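Local coordinates for ceramide very long chain fatty acid hydroxylase SCS7 (Saccharomyces cerevisiae, PDB 4ZR1), which hydroxylates the very long chain fatty acids of sphingolipids, postulated to act at C-2 of ceramides, using electrons from cytochrome b5 and probably a dimetal centre in the endoplasmic reticulum membrane, at residues E97-W111 and K184-I196. Sequence-based numbering, arbitrary orientation.
Sequences EPLTKTAWWVVPVAW and KYRLVMPPTLFVI. With BOG (octyl beta-D-glucopyranoside), chain E; BOG (octyl beta-D-glucopyranoside), chain J; BOG (octyl beta-D-glucopyranoside), chain I.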
loop_
_atom_site.group_PDB
_atom_site.type_symbol
_atom_site.label_atom_id
_atom_site.label_comp_id
_atom_site.label_asym_id
_atom_site.label_seq_id
_atom_site.Cartn_x
_atom_site.Cartn_y
_atom_site.Cartn_z
ATOM N N GLU A 97 4.966 16.050 11.679
ATOM C CA GLU A 97 5.434 15.562 10.391
ATOM C C GLU A 97 6.405 14.363 10.451
ATOM O O GLU A 97 6.378 13.523 9.551
ATOM C CB GLU A 97 6.080 16.704 9.600
ATOM C CG GLU A 97 6.289 16.375 8.115
ATOM C CD GLU A 97 4.985 16.342 7.311
ATOM O OE1 GLU A 97 3.945 16.814 7.808
ATOM O OE2 GLU A 97 5.003 15.859 6.164
ATOM N N PRO A 98 7.266 14.277 11.485
ATOM C CA PRO A 98 8.142 13.098 11.517
ATOM C C PRO A 98 7.433 11.738 11.513
ATOM O O PRO A 98 7.951 10.803 10.898
ATOM C CB PRO A 98 8.921 13.296 12.818
ATOM C CG PRO A 98 9.088 14.771 12.884
ATOM C CD PRO A 98 7.775 15.339 12.375
ATOM N N LEU A 99 6.276 11.637 12.161
ATOM C CA LEU A 99 5.485 10.405 12.173
ATOM C C LEU A 99 5.024 9.928 10.794
ATOM O O LEU A 99 4.605 8.784 10.636
ATOM C CB LEU A 99 4.256 10.598 13.053
ATOM C CG LEU A 99 4.580 10.699 14.530
ATOM C CD1 LEU A 99 3.338 11.061 15.315
ATOM C CD2 LEU A 99 5.142 9.351 14.956
ATOM N N THR A 100 5.075 10.802 9.802
ATOM C CA THR A 100 4.511 10.472 8.498
ATOM C C THR A 100 5.604 9.988 7.569
ATOM O O THR A 100 5.349 9.699 6.408
ATOM C CB THR A 100 3.780 11.696 7.854
ATOM O OG1 THR A 100 4.740 12.642 7.362
ATOM C CG2 THR A 100 2.852 12.389 8.879
ATOM N N LYS A 101 6.827 9.910 8.082
ATOM C CA LYS A 101 7.969 9.522 7.260
ATOM C C LYS A 101 8.610 8.256 7.802
ATOM O O LYS A 101 9.092 8.236 8.925
ATOM C CB LYS A 101 8.996 10.647 7.197
ATOM C CG LYS A 101 8.564 11.874 6.403
ATOM C CD LYS A 101 9.780 12.741 6.119
ATOM C CE LYS A 101 9.442 13.942 5.277
ATOM N NZ LYS A 101 8.584 14.911 6.010
ATOM N N THR A 102 8.585 7.182 7.021
ATOM C CA THR A 102 9.129 5.919 7.497
ATOM C C THR A 102 9.963 5.283 6.398
ATOM O O THR A 102 9.463 5.003 5.306
ATOM C CB THR A 102 8.030 4.936 7.931
ATOM O OG1 THR A 102 7.378 4.434 6.767
ATOM C CG2 THR A 102 6.985 5.630 8.816
ATOM N N ALA A 103 11.239 5.070 6.689
ATOM C CA ALA A 103 12.160 4.503 5.723
ATOM C C ALA A 103 11.948 3.002 5.603
ATOM O O ALA A 103 11.418 2.376 6.516
ATOM C CB ALA A 103 13.582 4.806 6.118
ATOM N N TRP A 104 12.367 2.440 4.471
ATOM C CA TRP A 104 12.267 1.007 4.202
ATOM C C TRP A 104 12.825 0.140 5.331
ATOM O O TRP A 104 12.220 -0.862 5.695
ATOM C CB TRP A 104 12.992 0.660 2.897
ATOM C CG TRP A 104 14.461 0.955 2.920
ATOM C CD1 TRP A 104 15.063 2.132 2.596
ATOM C CD2 TRP A 104 15.519 0.049 3.278
ATOM N NE1 TRP A 104 16.429 2.026 2.732
ATOM C CE2 TRP A 104 16.736 0.758 3.148
ATOM C CE3 TRP A 104 15.557 -1.288 3.692
ATOM C CZ2 TRP A 104 17.976 0.175 3.417
ATOM C CZ3 TRP A 104 16.794 -1.865 3.968
ATOM C CH2 TRP A 104 17.983 -1.135 3.829
ATOM N N TRP A 105 13.957 0.542 5.900
ATOM C CA TRP A 105 14.633 -0.265 6.916
ATOM C C TRP A 105 13.912 -0.288 8.258
ATOM O O TRP A 105 14.289 -1.039 9.153
ATOM C CB TRP A 105 16.081 0.222 7.118
ATOM C CG TRP A 105 16.217 1.690 7.401
ATOM C CD1 TRP A 105 16.506 2.664 6.502
ATOM C CD2 TRP A 105 16.068 2.347 8.673
ATOM N NE1 TRP A 105 16.545 3.890 7.124
ATOM C CE2 TRP A 105 16.279 3.725 8.457
ATOM C CE3 TRP A 105 15.770 1.904 9.970
ATOM C CZ2 TRP A 105 16.217 4.668 9.485
ATOM C CZ3 TRP A 105 15.704 2.845 10.998
ATOM C CH2 TRP A 105 15.922 4.212 10.745
ATOM N N VAL A 106 12.875 0.524 8.405
ATOM C CA VAL A 106 12.184 0.612 9.684
ATOM C C VAL A 106 11.401 -0.671 9.985
ATOM O O VAL A 106 11.366 -1.142 11.132
ATOM C CB VAL A 106 11.239 1.831 9.711
ATOM C CG1 VAL A 106 10.399 1.852 10.994
ATOM C CG2 VAL A 106 12.046 3.089 9.586
ATOM N N VAL A 107 10.784 -1.241 8.954
ATOM C CA VAL A 107 9.976 -2.438 9.130
ATOM C C VAL A 107 10.804 -3.657 9.589
ATOM O O VAL A 107 10.453 -4.299 10.585
ATOM C CB VAL A 107 9.216 -2.789 7.840
ATOM C CG1 VAL A 107 8.349 -4.011 8.070
ATOM C CG2 VAL A 107 8.396 -1.596 7.362
ATOM N N PRO A 108 11.905 -3.984 8.885
ATOM C CA PRO A 108 12.696 -5.109 9.410
ATOM C C PRO A 108 13.239 -4.892 10.831
ATOM O O PRO A 108 13.125 -5.818 11.637
ATOM C CB PRO A 108 13.859 -5.219 8.420
ATOM C CG PRO A 108 13.399 -4.522 7.187
ATOM C CD PRO A 108 12.484 -3.443 7.638
ATOM N N VAL A 109 13.802 -3.717 11.140
ATOM C CA VAL A 109 14.391 -3.506 12.471
ATOM C C VAL A 109 13.331 -3.492 13.564
ATOM O O VAL A 109 13.618 -3.849 14.703
ATOM C CB VAL A 109 15.232 -2.185 12.580
ATOM C CG1 VAL A 109 16.243 -2.093 11.449
ATOM C CG2 VAL A 109 14.354 -0.965 12.607
ATOM N N ALA A 110 12.108 -3.090 13.237
ATOM C CA ALA A 110 11.070 -3.061 14.253
ATOM C C ALA A 110 10.487 -4.449 14.502
ATOM O O ALA A 110 10.224 -4.816 15.647
ATOM C CB ALA A 110 9.965 -2.085 13.868
ATOM N N TRP A 111 10.302 -5.236 13.444
ATOM C CA TRP A 111 9.443 -6.414 13.573
ATOM C C TRP A 111 10.132 -7.773 13.529
ATOM O O TRP A 111 9.629 -8.731 14.114
ATOM C CB TRP A 111 8.356 -6.350 12.506
ATOM C CG TRP A 111 7.507 -5.114 12.672
ATOM C CD1 TRP A 111 7.286 -4.138 11.743
ATOM C CD2 TRP A 111 6.802 -4.706 13.853
ATOM N NE1 TRP A 111 6.471 -3.163 12.264
ATOM C CE2 TRP A 111 6.164 -3.484 13.557
ATOM C CE3 TRP A 111 6.641 -5.259 15.128
ATOM C CZ2 TRP A 111 5.381 -2.808 14.483
ATOM C CZ3 TRP A 111 5.866 -4.591 16.046
ATOM C CH2 TRP A 111 5.242 -3.374 15.720
ATOM N N LYS A 184 9.616 7.904 -1.219
ATOM C CA LYS A 184 10.316 6.803 -0.559
ATOM C C LYS A 184 10.049 6.713 0.951
ATOM O O LYS A 184 10.357 5.701 1.579
ATOM C CB LYS A 184 11.822 6.896 -0.828
ATOM C CG LYS A 184 12.497 8.138 -0.272
ATOM C CD LYS A 184 13.966 8.213 -0.696
ATOM C CE LYS A 184 14.625 9.504 -0.213
ATOM N NZ LYS A 184 16.052 9.621 -0.626
ATOM N N TYR A 185 9.442 7.738 1.537
ATOM C CA TYR A 185 9.153 7.665 2.964
ATOM C C TYR A 185 7.674 7.499 3.275
ATOM O O TYR A 185 7.289 7.520 4.435
ATOM C CB TYR A 185 9.685 8.894 3.686
ATOM C CG TYR A 185 11.197 8.980 3.712
ATOM C CD1 TYR A 185 11.941 8.279 4.651
ATOM C CD2 TYR A 185 11.873 9.783 2.814
ATOM C CE1 TYR A 185 13.315 8.373 4.679
ATOM C CE2 TYR A 185 13.241 9.879 2.837
ATOM C CZ TYR A 185 13.961 9.178 3.767
ATOM O OH TYR A 185 15.334 9.290 3.767
ATOM N N ARG A 186 6.851 7.308 2.250
ATOM C CA ARG A 186 5.430 7.068 2.463
ATOM C C ARG A 186 4.961 5.815 1.750
ATOM O O ARG A 186 3.847 5.769 1.229
ATOM C CB ARG A 186 4.597 8.262 1.988
ATOM C CG ARG A 186 4.366 9.323 3.047
ATOM C CD ARG A 186 5.630 10.102 3.324
ATOM N NE ARG A 186 5.368 11.203 4.240
ATOM C CZ ARG A 186 5.139 12.457 3.858
ATOM N NH1 ARG A 186 5.154 12.789 2.566
ATOM N NH2 ARG A 186 4.897 13.383 4.775
ATOM N N LEU A 187 5.813 4.799 1.717
ATOM C CA LEU A 187 5.460 3.543 1.082
ATOM C C LEU A 187 5.196 2.483 2.148
ATOM O O LEU A 187 4.076 1.986 2.269
ATOM C CB LEU A 187 6.563 3.106 0.109
ATOM C CG LEU A 187 6.309 1.919 -0.821
ATOM C CD1 LEU A 187 7.244 1.948 -2.026
ATOM C CD2 LEU A 187 6.492 0.614 -0.067
ATOM N N VAL A 188 6.217 2.124 2.920
ATOM C CA VAL A 188 6.007 1.097 3.927
ATOM C C VAL A 188 5.138 1.648 5.040
ATOM O O VAL A 188 4.943 2.854 5.155
ATOM C CB VAL A 188 7.314 0.556 4.513
ATOM C CG1 VAL A 188 8.264 0.119 3.381
ATOM C CG2 VAL A 188 7.957 1.574 5.423
ATOM N N MET A 189 4.596 0.746 5.840
ATOM C CA MET A 189 3.647 1.117 6.867
ATOM C C MET A 189 4.379 1.638 8.075
ATOM O O MET A 189 5.362 1.056 8.512
ATOM C CB MET A 189 2.786 -0.074 7.270
ATOM C CG MET A 189 2.085 -0.746 6.116
ATOM S SD MET A 189 0.989 -2.021 6.743
ATOM C CE MET A 189 0.312 -1.138 8.134
ATOM N N PRO A 190 3.908 2.753 8.620
ATOM C CA PRO A 190 4.467 3.217 9.888
ATOM C C PRO A 190 4.052 2.275 11.008
ATOM O O PRO A 190 2.907 1.823 10.998
ATOM C CB PRO A 190 3.845 4.608 10.052
ATOM C CG PRO A 190 2.659 4.593 9.219
ATOM C CD PRO A 190 2.956 3.716 8.051
ATOM N N PRO A 191 4.968 1.965 11.948
ATOM C CA PRO A 191 4.630 0.980 12.983
ATOM C C PRO A 191 3.403 1.401 13.783
ATOM O O PRO A 191 2.600 0.553 14.178
ATOM C CB PRO A 191 5.894 0.924 13.852
ATOM C CG PRO A 191 6.999 1.315 12.924
ATOM C CD PRO A 191 6.401 2.314 11.959
ATOM N N THR A 192 3.248 2.702 13.989
ATOM C CA THR A 192 2.067 3.234 14.658
ATOM C C THR A 192 0.785 2.729 13.995
ATOM O O THR A 192 -0.123 2.250 14.676
ATOM C CB THR A 192 2.074 4.775 14.666
ATOM O OG1 THR A 192 3.230 5.241 15.373
ATOM C CG2 THR A 192 0.842 5.304 15.353
ATOM N N LEU A 193 0.700 2.815 12.672
ATOM C CA LEU A 193 -0.482 2.279 12.005
ATOM C C LEU A 193 -0.480 0.758 11.976
ATOM O O LEU A 193 -1.541 0.142 12.099
ATOM C CB LEU A 193 -0.628 2.797 10.573
ATOM C CG LEU A 193 -0.933 4.276 10.345
ATOM C CD1 LEU A 193 -1.186 4.530 8.859
ATOM C CD2 LEU A 193 -2.090 4.768 11.200
ATOM N N PHE A 194 0.693 0.145 11.799
ATOM C CA PHE A 194 0.737 -1.309 11.698
ATOM C C PHE A 194 0.186 -1.975 12.968
ATOM O O PHE A 194 -0.558 -2.957 12.896
ATOM C CB PHE A 194 2.149 -1.812 11.420
ATOM C CG PHE A 194 2.245 -3.311 11.443
ATOM C CD1 PHE A 194 1.771 -4.060 10.374
ATOM C CD2 PHE A 194 2.752 -3.976 12.550
ATOM C CE1 PHE A 194 1.810 -5.440 10.402
ATOM C CE2 PHE A 194 2.802 -5.363 12.580
ATOM C CZ PHE A 194 2.326 -6.094 11.508
ATOM N N VAL A 195 0.542 -1.421 14.121
ATOM C CA VAL A 195 0.096 -1.934 15.410
ATOM C C VAL A 195 -1.434 -1.955 15.546
ATOM O O VAL A 195 -2.011 -2.931 16.027
ATOM C CB VAL A 195 0.710 -1.103 16.548
ATOM C CG1 VAL A 195 0.088 -1.467 17.883
ATOM C CG2 VAL A 195 2.227 -1.288 16.568
ATOM N N ILE A 196 -2.083 -0.879 15.113
ATOM C CA ILE A 196 -3.543 -0.791 15.112
ATOM C C ILE A 196 -4.207 -1.888 14.271
ATOM O O ILE A 196 -5.265 -2.400 14.638
ATOM C CB ILE A 196 -4.016 0.568 14.563
ATOM C CG1 ILE A 196 -3.465 1.724 15.385
ATOM C CG2 ILE A 196 -5.512 0.638 14.520
ATOM C CD1 ILE A 196 -3.688 3.076 14.705
HETATM C C1 BOG E . 0.801 4.647 4.628
HETATM O O1 BOG E . 1.528 5.689 5.240
HETATM C C2 BOG E . 1.463 4.305 3.314
HETATM O O2 BOG E . 1.279 5.404 2.453
HETATM C C3 BOG E . 0.785 3.114 2.675
HETATM O O3 BOG E . 1.495 2.621 1.562
HETATM C C4 BOG E . 0.564 2.008 3.661
HETATM O O4 BOG E . -0.280 1.065 3.046
HETATM C C5 BOG E . -0.110 2.560 4.888
HETATM O O5 BOG E . 0.743 3.520 5.474
HETATM C C6 BOG E . -0.402 1.385 5.810
HETATM O O6 BOG E . -0.412 1.753 7.172
HETATM C "C1'" BOG E . 0.739 6.743 5.753
HETATM C "C2'" BOG E . 1.604 7.821 6.371
HETATM C "C3'" BOG E . 0.789 8.549 7.422
HETATM C "C4'" BOG E . 1.450 8.497 8.786
HETATM C "C5'" BOG E . 0.399 8.410 9.879
HETATM C "C6'" BOG E . 1.008 8.785 11.209
HETATM C "C7'" BOG E . 0.020 8.529 12.324
HETATM C "C8'" BOG E . -0.996 9.647 12.359
HETATM C C1 BOG J . 19.820 9.524 7.139
HETATM O O1 BOG J . 20.075 8.486 8.047
HETATM C C2 BOG J . 20.050 9.023 5.737
HETATM O O2 BOG J . 21.355 8.506 5.637
HETATM C C3 BOG J . 19.871 10.188 4.790
HETATM O O3 BOG J . 19.913 9.724 3.464
HETATM C C4 BOG J . 18.523 10.828 5.048
HETATM O O4 BOG J . 18.390 12.008 4.289
HETATM C C5 BOG J . 18.378 11.144 6.519
HETATM O O5 BOG J . 18.487 9.953 7.257
HETATM C C6 BOG J . 17.031 11.784 6.773
HETATM O O6 BOG J . 17.128 13.175 6.561
HETATM C "C1'" BOG J . 18.972 7.635 8.229
HETATM C "C2'" BOG J . 19.214 6.328 7.507
HETATM C "C3'" BOG J . 20.188 5.485 8.303
HETATM C "C4'" BOG J . 19.546 4.159 8.658
HETATM C "C5'" BOG J . 19.763 3.832 10.123
HETATM C "C6'" BOG J . 19.682 2.333 10.341
HETATM C "C7'" BOG J . 19.485 2.078 11.821
HETATM C "C8'" BOG J . 19.083 0.638 12.080
HETATM C C1 BOG I . 20.146 4.659 3.533
HETATM O O1 BOG I . 20.973 3.581 3.895
HETATM C C2 BOG I . 21.064 5.770 3.085
HETATM O O2 BOG I . 21.858 6.179 4.176
HETATM C C3 BOG I . 20.271 6.943 2.560
HETATM O O3 BOG I . 21.157 7.846 1.944
HETATM C C4 BOG I . 19.255 6.471 1.545
HETATM O O4 BOG I . 18.397 7.537 1.207
HETATM C C5 BOG I . 18.448 5.329 2.124
HETATM O O5 BOG I . 19.310 4.265 2.467
HETATM C C6 BOG I . 17.434 4.864 1.093
HETATM O O6 BOG I . 16.249 5.628 1.181
HETATM C "C1'" BOG I . 20.557 2.869 5.034
HETATM C "C2'" BOG I . 21.541 1.747 5.275
HETATM C "C3'" BOG I . 20.791 0.493 5.662
HETATM C "C4'" BOG I . 20.616 0.446 7.161
HETATM C "C5'" BOG I . 20.723 -0.983 7.647
HETATM C "C6'" BOG I . 19.455 -1.756 7.340
HETATM C "C7'" BOG I . 19.206 -2.787 8.431
HETATM C "C8'" BOG I . 18.051 -3.702 8.062
#
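Arg-186 grips Thr-100 side-on: NE donates to the Thr-100 carbonyl O (2.6 Å), from above the carbonyl plane, while NH2 makes a nearly straight bond to Thr-100 OG1 (2.7 Å). Both acceptors lie in the guanidinium plane, as does Glu-97 OE2, which forms a salt bridge with the same NH2; the carboxylate is turned 68° from that plane. Thr-100 OG1, set between backbone N and carbonyl carbon (chi1 75°), also donates to Glu-97 O, and Asp-183 takes NH1, so the guanidinium is held on several sides. Next along the chain, Thr-102 N bonds to Tyr-185 O (2.9 Å). The Tyr-185 ring turns its edge to the Thr-102 backbone carbon, Ala-103 CB lies 3.9 Å from its CE1, and Thr-102 CG2 rests on Pro-190 CB. Deeper, Val-107 CG2 packs against CB of Val-188. Helix segments 106-111 and 191-196 are inclined at 56°, and the Trp-111 indole bridges them: Phe-194 CD2 lies over one face, 3.5 Å from CZ2, with Val-195 CG2 at the edge; Pro-191 CB also touches CZ2. The contact thus joins the probably cytoplasmic starts of TM1 and TM3, with Val-188 near the zinc ligand His-232 and Phe-194 lining a tridecane pocket of this membrane-bound fatty acid hydroxylase fold.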